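Local coordinates for fatty acid-binding protein homolog 8 (Caenorhabditis elegans, PDB 6C1Z) that carries unsaturated fatty acids, oleic acid among them, from lysosomes to the nucleus, where it activates transcription of genes that promote longevity, at residues 24-29 against 124-129; 42-47 against 133-138; 72-77 against 86-91. All coordinates share one frame; numbering follows the deposited sequence.

Contact 1: 24-29 against 124-129; sequences LKEIGV and YQSGSV
The last turn of helix 20-27 rests against the reverse turn that ends strand 119-126, with the CA atoms of Ile27 and Ser126 6.8 Å apart and no direct hydrogen bond between the two segments. Ser126 to Val129 form a type II' turn, closed by backbone bonds in both directions between its end residues. Gly127 takes a positive phi of 57°, and a side chain there would collide with Glu26 OE2, so glycine suits the place twice over. Gly28, at phi 104°, closes the last turn in a Schellman motif; a side chain at these angles would jam against the preceding carbonyl O.

Glu26 carries most of the contact. Its CG stands anti to the backbone N, and a bend at chi2 (72°) lays the carboxylate along the turn. CG comes to 3.4 Å from Ser126 O, while OE2 lies 3.7 Å from Gly127 CA. The aliphatic part of Glu26 slides past Val129 in the opposite sense, Glu26 CB against Val129 CG2 at 3.9 Å. In the fatty acid-binding protein fold, helices 20-27 and 31-39 form the lid over one end of the beta barrel, and this contact sets the first of them on the hairpin between the last two strands. Lys25 to Val29 also belong to a nuclear localization signal inferred by similarity.

A water donates to Ser126 OG at 2.8 Å and, more weakly, to Glu26 OE2 at 3.5 Å; the same hydroxyl is hydrogen-bonded to Ser108 O. An alanine in place of Glu26 would lose CG and the carboxylate, and with them the weak water link, and would probably loosen the cover over the turn. Deeper in, Ile27 CG2, beside its own backbone N, meets Ser126 CB at 3.6 Å. Its side chain also touches Ser109 and Asp80.

Contact 2: 42-47 against 133-138; sequences PTLEIK and REFVKE
Phe135 holds CG anti to its carbonyl carbon (chi1 -62°), and Leu44 holds CG anti to its backbone N (chi1 167°); together these torsions bring leucine carbons up to the phenylalanine ring. Leu44 CD2 lies over one face of the ring, but the closest approach is made by Leu44 CB, 3.9 Å from Phe135 CE2. Pro42 O comes to the ring edge, near its plane, at 4.1 Å from the same CE2. A flat, apolar ring suits this place because it offers a face to the leucine and its weakly positive rim to the carbonyl oxygen.

Arg133 has a more strained path: chi1 is -91°, and bends at chi2 and chi3 carry the guanidinium round to a tip-to-tip meeting, Arg133 NH2 lying 3.5 Å from Pro42 CG. The proline offers only hydrocarbon there, so the charge is met by other groups: NH1 is hydrogen-bonded to Ser17 OG, Phe20 makes a cation-pi contact, and NE has a weak bond to Tyr124 OH.

Outside the barrel the contact thins to Thr43 CG2 near Glu138 OE2, with Glu138 engaged in a salt bridge to Arg11. Strand 10-18 runs between strands 43-49 and 129-137, which explains the 8.3 Å between the CA atoms of Leu44 and Phe135 and the absence of backbone bonds. An inward arginine followed two residues later by an inward aromatic on the last strand is familiar from the fatty acid-binding protein barrel, where in many relatives the arginine binds the ligand carboxylate; Arg133 is consistent with such a site.

Contact 3: 72-77 against 86-91; sequences EKFVEI and TLVTFE
Glu76 OE1, on a buried side chain, accepts two hydrogen bonds: one from Thr86 OG1 at 2.7 Å, taken on the anti lone pair, and one from Gln99 NE2. The glutamate chain is extended beyond CG, long enough to cross obliquely to the threonine hydroxyl. Threonine suits its place because its two branches do different work. While OG1 serves the carboxylate, CG2 packs 3.5 Å from Phe74 CZ, and CB sits over the ring face in a CH-pi contact, 4.1 Å from the centroid of Phe74. Val88 CG2 meets the edge of the same ring.

Beneath them, Phe74 and Thr86 form an antiparallel hydrogen-bonded pair, with Phe74 N to Thr86 O at 3.0 Å and Thr86 N to Phe74 O at 2.9 Å. The short segments 74-77 and 86-91 run at 107° to each other. At Glu72 a water takes the place of a direct bond, giving a hydrogen to Glu72 O and taking one from Val88 N, while Val88 also pairs with Arg71. With two donors on one oxygen of a buried carboxylate, its negative charge would probably be stabilised, offsetting at least part of the rise in pKa that burial brings.

Overall arrangement
Contact 2 is the most buried of the three; contacts 1 and 3 are each partly exposed. All reach the same antiparallel sheet. Contacts 1 and 2 use the neighbouring strands 119-126 and 129-137 and touch through a weak hydrogen bond between Tyr124 and Arg133, although their centres lie 21 Å apart on opposite sides of the chain's centre. Contact 3 stands separate, at the far edge strand 74-77, and is the only one with direct hydrogen bonds between its segments. Chemistry follows place: lid meets hairpin through aliphatic carbons and water, second-neighbour strands meet through inward side chains, and adjacent strands pair their backbones.

Contact 1: 24-29 against 124-129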
loop_
_atom_site.group_PDB
_atom_site.type_symbol
_atom_site.label_atom_id
_atom_site.label_comp_id
_atom_site.label_asym_id
_atom_site.label_seq_id
_atom_site.Cartn_x
_atom_site.Cartn_y
_atom_site.Cartn_z
ATOM N N LEU A 24 10.333 0.592 -5.802
ATOM C CA LEU A 24 10.082 1.875 -6.448
ATOM C C LEU A 24 10.859 1.998 -7.754
ATOM O O LEU A 24 10.331 2.512 -8.756
ATOM C CB LEU A 24 10.432 3.007 -5.489
ATOM C CG LEU A 24 9.539 3.120 -4.253
ATOM C CD1 LEU A 24 10.002 4.289 -3.366
ATOM C CD2 LEU A 24 8.069 3.289 -4.615
ATOM N N LYS A 25 12.113 1.532 -7.776
ATOM C CA LYS A 25 12.872 1.546 -9.019
ATOM C C LYS A 25 12.171 0.709 -10.076
ATOM O O LYS A 25 12.049 1.120 -11.234
ATOM C CB LYS A 25 14.291 1.023 -8.780
ATOM C CG LYS A 25 15.212 1.056 -10.000
ATOM C CD LYS A 25 16.609 0.614 -9.613
ATOM C CE LYS A 25 17.538 0.526 -10.799
ATOM N NZ LYS A 25 18.837 -0.077 -10.387
ATOM N N GLU A 26 11.690 -0.474 -9.690
ATOM C CA GLU A 26 11.061 -1.372 -10.648
ATOM C C GLU A 26 9.830 -0.734 -11.282
ATOM O O GLU A 26 9.580 -0.920 -12.478
ATOM C CB GLU A 26 10.714 -2.687 -9.941
ATOM C CG GLU A 26 9.982 -3.718 -10.782
ATOM C CD GLU A 26 10.868 -4.352 -11.821
ATOM O OE1 GLU A 26 12.104 -4.169 -11.763
ATOM O OE2 GLU A 26 10.330 -5.050 -12.704
ATOM N N ILE A 27 9.051 0.036 -10.513
ATOM C CA ILE A 27 7.826 0.629 -11.051
ATOM C C ILE A 27 8.076 1.957 -11.756
ATOM O O ILE A 27 7.132 2.561 -12.292
ATOM C CB ILE A 27 6.681 0.768 -10.033
ATOM C CG1 ILE A 27 7.050 1.770 -8.935
ATOM C CG2 ILE A 27 6.321 -0.589 -9.421
ATOM C CD1 ILE A 27 5.864 2.245 -8.128
ATOM N N GLY A 28 9.324 2.403 -11.830
ATOM C CA GLY A 28 9.683 3.540 -12.649
ATOM C C GLY A 28 9.926 4.829 -11.909
ATOM O O GLY A 28 9.995 5.876 -12.560
ATOM N N VAL A 29 10.085 4.793 -10.595
ATOM C CA VAL A 29 10.334 6.014 -9.835
ATOM C C VAL A 29 11.803 6.393 -9.963
ATOM O O VAL A 29 12.685 5.527 -9.925
ATOM C CB VAL A 29 9.944 5.799 -8.368
ATOM C CG1 VAL A 29 10.270 7.063 -7.551
ATOM C CG2 VAL A 29 8.476 5.458 -8.261
ATOM N N TYR A 124 4.537 -5.262 -1.406
ATOM C CA TYR A 124 4.312 -4.575 -2.667
ATOM C C TYR A 124 5.103 -5.329 -3.718
ATOM O O TYR A 124 6.327 -5.458 -3.618
ATOM C CB TYR A 124 4.782 -3.113 -2.637
ATOM C CG TYR A 124 4.511 -2.312 -1.385
ATOM C CD1 TYR A 124 3.361 -2.515 -0.635
ATOM C CD2 TYR A 124 5.404 -1.337 -0.971
ATOM C CE1 TYR A 124 3.124 -1.780 0.504
ATOM C CE2 TYR A 124 5.163 -0.597 0.166
ATOM C CZ TYR A 124 4.021 -0.836 0.887
ATOM O OH TYR A 124 3.803 -0.092 2.035
ATOM N N GLN A 125 4.396 -5.848 -4.714
ATOM C CA GLN A 125 4.991 -6.680 -5.746
ATOM C C GLN A 125 4.799 -6.042 -7.109
ATOM O O GLN A 125 3.685 -5.627 -7.444
ATOM C CB GLN A 125 4.280 -8.021 -5.671
ATOM C CG GLN A 125 4.379 -8.922 -6.879
ATOM C CD GLN A 125 3.520 -10.166 -6.714
ATOM O OE1 GLN A 125 3.647 -10.897 -5.735
ATOM N NE2 GLN A 125 2.618 -10.383 -7.652
ATOM N N SER A 126 5.880 -5.965 -7.883
ATOM C CA SER A 126 5.803 -5.635 -9.306
ATOM C C SER A 126 6.967 -6.297 -10.019
ATOM O O SER A 126 8.097 -6.279 -9.524
ATOM C CB SER A 126 5.864 -4.117 -9.542
ATOM O OG SER A 126 5.683 -3.815 -10.905
ATOM N N GLY A 127 6.675 -6.934 -11.152
ATOM C CA GLY A 127 7.718 -7.600 -11.922
ATOM C C GLY A 127 8.445 -8.617 -11.070
ATOM O O GLY A 127 7.830 -9.421 -10.369
ATOM N N SER A 128 9.769 -8.524 -11.050
ATOM C CA SER A 128 10.599 -9.455 -10.303
ATOM C C SER A 128 10.808 -9.045 -8.851
ATOM O O SER A 128 11.575 -9.700 -8.145
ATOM C CB SER A 128 11.962 -9.578 -10.977
ATOM O OG SER A 128 12.622 -8.329 -10.949
ATOM N N VAL A 129 10.168 -7.972 -8.377
ATOM C CA VAL A 129 10.481 -7.423 -7.065
ATOM C C VAL A 129 9.298 -7.558 -6.116
ATOM O O VAL A 129 8.171 -7.172 -6.446
ATOM C CB VAL A 129 10.936 -5.957 -7.140
ATOM C CG1 VAL A 129 11.286 -5.433 -5.719
ATOM C CG2 VAL A 129 12.111 -5.826 -8.083
HETATM O O HOH W 1 6.966 -4.413 -13.283
#

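Contact 2: 42-47 against 133-138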
loop_
_atom_site.group_PDB
_atom_site.type_symbol
_atom_site.label_atom_id
_atom_site.label_comp_id
_atom_site.label_asym_id
_atom_site.label_seq_id
_atom_site.Cartn_x
_atom_site.Cartn_y
_atom_site.Cartn_z
ATOM N N PRO A 42 6.885 5.856 7.593
ATOM C CA PRO A 42 5.553 6.468 7.565
ATOM C C PRO A 42 4.648 5.904 8.643
ATOM O O PRO A 42 4.914 4.862 9.247
ATOM C CB PRO A 42 5.024 6.116 6.173
ATOM C CG PRO A 42 5.811 4.960 5.730
ATOM C CD PRO A 42 7.145 5.054 6.383
ATOM N N THR A 43 3.557 6.632 8.874
ATOM C CA THR A 43 2.447 6.174 9.690
ATOM C C THR A 43 1.289 5.848 8.762
ATOM O O THR A 43 0.906 6.669 7.922
ATOM C CB THR A 43 2.040 7.269 10.668
ATOM O OG1 THR A 43 3.138 7.524 11.539
ATOM C CG2 THR A 43 0.837 6.844 11.488
ATOM N N LEU A 44 0.738 4.656 8.915
ATOM C CA LEU A 44 -0.376 4.207 8.102
ATOM C C LEU A 44 -1.617 4.229 8.975
ATOM O O LEU A 44 -1.661 3.576 10.017
ATOM C CB LEU A 44 -0.108 2.801 7.564
ATOM C CG LEU A 44 -1.283 2.024 6.948
ATOM C CD1 LEU A 44 -1.875 2.748 5.768
ATOM C CD2 LEU A 44 -0.845 0.614 6.548
ATOM N N GLU A 45 -2.610 5.003 8.572
ATOM C CA GLU A 45 -3.876 5.081 9.269
ATOM C C GLU A 45 -4.915 4.390 8.410
ATOM O O GLU A 45 -5.069 4.727 7.229
ATOM C CB GLU A 45 -4.256 6.543 9.473
ATOM C CG GLU A 45 -5.674 6.816 9.905
ATOM C CD GLU A 45 -5.946 8.297 9.982
ATOM O OE1 GLU A 45 -6.127 8.947 8.918
ATOM O OE2 GLU A 45 -5.937 8.812 11.113
ATOM N N ILE A 46 -5.628 3.444 9.011
ATOM C CA ILE A 46 -6.699 2.714 8.343
ATOM C C ILE A 46 -7.977 3.049 9.088
ATOM O O ILE A 46 -8.064 2.860 10.314
ATOM C CB ILE A 46 -6.441 1.200 8.345
ATOM C CG1 ILE A 46 -5.238 0.869 7.477
ATOM C CG2 ILE A 46 -7.679 0.433 7.863
ATOM C CD1 ILE A 46 -4.773 -0.585 7.612
ATOM N N LYS A 47 -8.974 3.551 8.365
ATOM C CA LYS A 47 -10.262 3.859 8.952
ATOM C C LYS A 47 -11.356 3.469 7.969
ATOM O O LYS A 47 -11.098 3.280 6.776
ATOM C CB LYS A 47 -10.357 5.340 9.388
ATOM C CG LYS A 47 -10.075 6.360 8.301
ATOM C CD LYS A 47 -9.678 7.747 8.869
ATOM C CE LYS A 47 -10.660 8.255 9.904
ATOM N NZ LYS A 47 -10.333 9.652 10.353
ATOM N N ARG A 133 7.119 -4.952 4.197
ATOM C CA ARG A 133 7.099 -3.943 5.242
ATOM C C ARG A 133 6.329 -4.465 6.435
ATOM O O ARG A 133 5.396 -5.257 6.291
ATOM C CB ARG A 133 6.527 -2.627 4.749
ATOM C CG ARG A 133 7.667 -1.761 4.222
ATOM C CD ARG A 133 7.327 -1.000 3.003
ATOM N NE ARG A 133 6.993 0.385 3.286
ATOM C CZ ARG A 133 7.882 1.360 3.467
ATOM N NH1 ARG A 133 9.173 1.103 3.472
ATOM N NH2 ARG A 133 7.473 2.595 3.689
ATOM N N GLU A 134 6.760 -4.049 7.620
ATOM C CA GLU A 134 6.138 -4.438 8.872
ATOM C C GLU A 134 5.890 -3.188 9.711
ATOM O O GLU A 134 6.775 -2.327 9.838
ATOM C CB GLU A 134 7.056 -5.411 9.603
ATOM C CG GLU A 134 6.540 -5.889 10.926
ATOM C CD GLU A 134 7.539 -6.799 11.609
ATOM O OE1 GLU A 134 8.708 -6.386 11.763
ATOM O OE2 GLU A 134 7.162 -7.931 11.966
ATOM N N PHE A 135 4.703 -3.120 10.318
ATOM C CA PHE A 135 4.252 -2.000 11.136
ATOM C C PHE A 135 3.777 -2.501 12.491
ATOM O O PHE A 135 3.302 -3.636 12.632
ATOM C CB PHE A 135 3.020 -1.314 10.517
ATOM C CG PHE A 135 3.244 -0.698 9.146
ATOM C CD1 PHE A 135 3.336 -1.478 8.005
ATOM C CD2 PHE A 135 3.320 0.687 9.000
ATOM C CE1 PHE A 135 3.514 -0.907 6.786
ATOM C CE2 PHE A 135 3.515 1.272 7.776
ATOM C CZ PHE A 135 3.608 0.480 6.665
ATOM N N VAL A 136 3.907 -1.638 13.504
ATOM C CA VAL A 136 3.373 -1.896 14.839
ATOM C C VAL A 136 2.278 -0.882 15.147
ATOM O O VAL A 136 2.272 0.245 14.630
ATOM C CB VAL A 136 4.451 -1.857 15.937
ATOM C CG1 VAL A 136 5.538 -2.845 15.633
ATOM C CG2 VAL A 136 5.005 -0.440 16.110
ATOM N N LYS A 137 1.343 -1.283 15.994
ATOM C CA LYS A 137 0.264 -0.389 16.380
ATOM C C LYS A 137 0.813 0.845 17.089
ATOM O O LYS A 137 1.644 0.733 17.998
ATOM C CB LYS A 137 -0.711 -1.133 17.289
ATOM C CG LYS A 137 -2.137 -0.611 17.249
ATOM C CD LYS A 137 -2.764 -0.826 15.878
ATOM C CE LYS A 137 -4.220 -0.409 15.845
ATOM N NZ LYS A 137 -5.066 -1.308 16.667
ATOM N N GLU A 138 0.373 2.028 16.662
ATOM C CA GLU A 138 0.807 3.279 17.293
ATOM C C GLU A 138 0.482 3.256 18.775
ATOM O O GLU A 138 -0.657 3.498 19.169
ATOM C CB GLU A 138 0.125 4.482 16.637
ATOM C CG GLU A 138 0.778 5.828 16.940
ATOM C CD GLU A 138 0.040 6.985 16.287
ATOM O OE1 GLU A 138 -1.206 6.980 16.342
ATOM O OE2 GLU A 138 0.692 7.890 15.715
#

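Contact 3: 72-77 against 86-91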
loop_
_atom_site.group_PDB
_atom_site.type_symbol
_atom_site.label_atom_id
_atom_site.label_comp_id
_atom_site.label_asym_id
_atom_site.label_seq_id
_atom_site.Cartn_x
_atom_site.Cartn_y
_atom_site.Cartn_z
ATOM N N GLU A 72 -14.788 -2.675 -5.875
ATOM C CA GLU A 72 -15.225 -1.640 -6.801
ATOM C C GLU A 72 -13.995 -1.041 -7.462
ATOM O O GLU A 72 -13.199 -0.369 -6.802
ATOM C CB GLU A 72 -16.018 -0.567 -6.056
ATOM C CG GLU A 72 -17.367 -1.046 -5.539
ATOM C CD GLU A 72 -18.495 -0.055 -5.802
ATOM O OE1 GLU A 72 -18.221 1.062 -6.294
ATOM O OE2 GLU A 72 -19.661 -0.399 -5.516
ATOM N N LYS A 73 -13.867 -1.228 -8.776
ATOM C CA LYS A 73 -12.723 -0.679 -9.481
ATOM C C LYS A 73 -12.796 0.842 -9.429
ATOM O O LYS A 73 -13.881 1.426 -9.447
ATOM C CB LYS A 73 -12.740 -1.167 -10.933
ATOM C CG LYS A 73 -11.582 -0.679 -11.794
ATOM C CD LYS A 73 -10.270 -1.380 -11.492
ATOM C CE LYS A 73 -10.268 -2.860 -11.858
ATOM N NZ LYS A 73 -10.673 -3.144 -13.253
ATOM N N PHE A 74 -11.635 1.485 -9.325
ATOM C CA PHE A 74 -11.578 2.938 -9.311
ATOM C C PHE A 74 -10.279 3.368 -9.964
ATOM O O PHE A 74 -9.335 2.580 -10.080
ATOM C CB PHE A 74 -11.710 3.483 -7.879
ATOM C CG PHE A 74 -10.580 3.102 -6.953
ATOM C CD1 PHE A 74 -10.539 1.848 -6.359
ATOM C CD2 PHE A 74 -9.578 4.004 -6.646
ATOM C CE1 PHE A 74 -9.513 1.508 -5.495
ATOM C CE2 PHE A 74 -8.548 3.658 -5.794
ATOM C CZ PHE A 74 -8.522 2.415 -5.209
ATOM N N VAL A 75 -10.251 4.604 -10.444
ATOM C CA VAL A 75 -9.014 5.163 -10.968
ATOM C C VAL A 75 -8.239 5.740 -9.797
ATOM O O VAL A 75 -8.720 6.649 -9.110
ATOM C CB VAL A 75 -9.304 6.238 -12.021
ATOM C CG1 VAL A 75 -8.006 6.758 -12.617
ATOM C CG2 VAL A 75 -10.207 5.681 -13.087
ATOM N N GLU A 76 -7.044 5.218 -9.564
ATOM C CA GLU A 76 -6.192 5.672 -8.480
ATOM C C GLU A 76 -5.110 6.576 -9.040
ATOM O O GLU A 76 -4.410 6.202 -9.988
ATOM C CB GLU A 76 -5.523 4.480 -7.786
ATOM C CG GLU A 76 -4.534 4.895 -6.697
ATOM C CD GLU A 76 -3.827 3.725 -6.027
ATOM O OE1 GLU A 76 -4.005 2.555 -6.462
ATOM O OE2 GLU A 76 -3.075 3.991 -5.064
ATOM N N ILE A 77 -4.971 7.758 -8.454
ATOM C CA ILE A 77 -3.788 8.576 -8.668
ATOM C C ILE A 77 -2.807 8.179 -7.572
ATOM O O ILE A 77 -2.946 8.571 -6.415
ATOM C CB ILE A 77 -4.111 10.068 -8.668
ATOM C CG1 ILE A 77 -4.835 10.428 -9.964
ATOM C CG2 ILE A 77 -2.835 10.864 -8.562
ATOM C CD1 ILE A 77 -6.270 9.926 -10.085
ATOM N N THR A 86 -7.374 0.461 -10.203
ATOM C CA THR A 86 -7.111 -0.278 -8.974
ATOM C C THR A 86 -8.371 -0.982 -8.488
ATOM O O THR A 86 -9.480 -0.463 -8.600
ATOM C CB THR A 86 -6.558 0.680 -7.914
ATOM O OG1 THR A 86 -5.280 1.165 -8.368
ATOM C CG2 THR A 86 -6.398 -0.029 -6.584
ATOM N N LEU A 87 -8.195 -2.188 -7.959
ATOM C CA LEU A 87 -9.298 -2.971 -7.403
ATOM C C LEU A 87 -8.803 -3.597 -6.112
ATOM O O LEU A 87 -7.804 -4.330 -6.130
ATOM C CB LEU A 87 -9.709 -4.072 -8.389
ATOM C CG LEU A 87 -10.746 -5.083 -7.915
ATOM C CD1 LEU A 87 -12.045 -4.429 -7.530
ATOM C CD2 LEU A 87 -10.990 -6.099 -9.014
ATOM N N VAL A 88 -9.494 -3.334 -4.997
ATOM C CA VAL A 88 -9.130 -3.884 -3.686
ATOM C C VAL A 88 -10.187 -4.892 -3.279
ATOM O O VAL A 88 -11.382 -4.605 -3.352
ATOM C CB VAL A 88 -9.000 -2.790 -2.613
ATOM C CG1 VAL A 88 -8.377 -3.384 -1.333
ATOM C CG2 VAL A 88 -8.163 -1.599 -3.122
ATOM N N THR A 89 -9.747 -6.080 -2.877
ATOM C CA THR A 89 -10.621 -7.109 -2.344
ATOM C C THR A 89 -10.142 -7.496 -0.945
ATOM O O THR A 89 -9.061 -7.113 -0.503
ATOM C CB THR A 89 -10.620 -8.316 -3.274
ATOM O OG1 THR A 89 -9.258 -8.695 -3.488
ATOM C CG2 THR A 89 -11.300 -7.988 -4.613
ATOM N N PHE A 90 -11.019 -8.181 -0.228
ATOM C CA PHE A 90 -10.691 -8.723 1.086
ATOM C C PHE A 90 -10.904 -10.222 0.995
ATOM O O PHE A 90 -12.039 -10.686 0.837
ATOM C CB PHE A 90 -11.518 -8.104 2.206
ATOM C CG PHE A 90 -11.013 -8.464 3.583
ATOM C CD1 PHE A 90 -9.913 -7.825 4.089
ATOM C CD2 PHE A 90 -11.611 -9.461 4.339
ATOM C CE1 PHE A 90 -9.428 -8.176 5.332
ATOM C CE2 PHE A 90 -11.126 -9.779 5.590
ATOM C CZ PHE A 90 -10.057 -9.153 6.076
ATOM N N GLU A 91 -9.801 -10.971 1.051
ATOM C CA GLU A 91 -9.772 -12.391 0.736
ATOM C C GLU A 91 -8.964 -13.096 1.809
ATOM O O GLU A 91 -7.799 -12.751 2.027
ATOM C CB GLU A 91 -9.061 -12.610 -0.609
ATOM C CG GLU A 91 -9.702 -11.929 -1.815
ATOM C CD GLU A 91 -8.972 -12.222 -3.125
ATOM O OE1 GLU A 91 -8.382 -13.321 -3.255
ATOM O OE2 GLU A 91 -8.990 -11.349 -4.027
HETATM O O HOH W 2 -11.601 -1.393 -4.835
#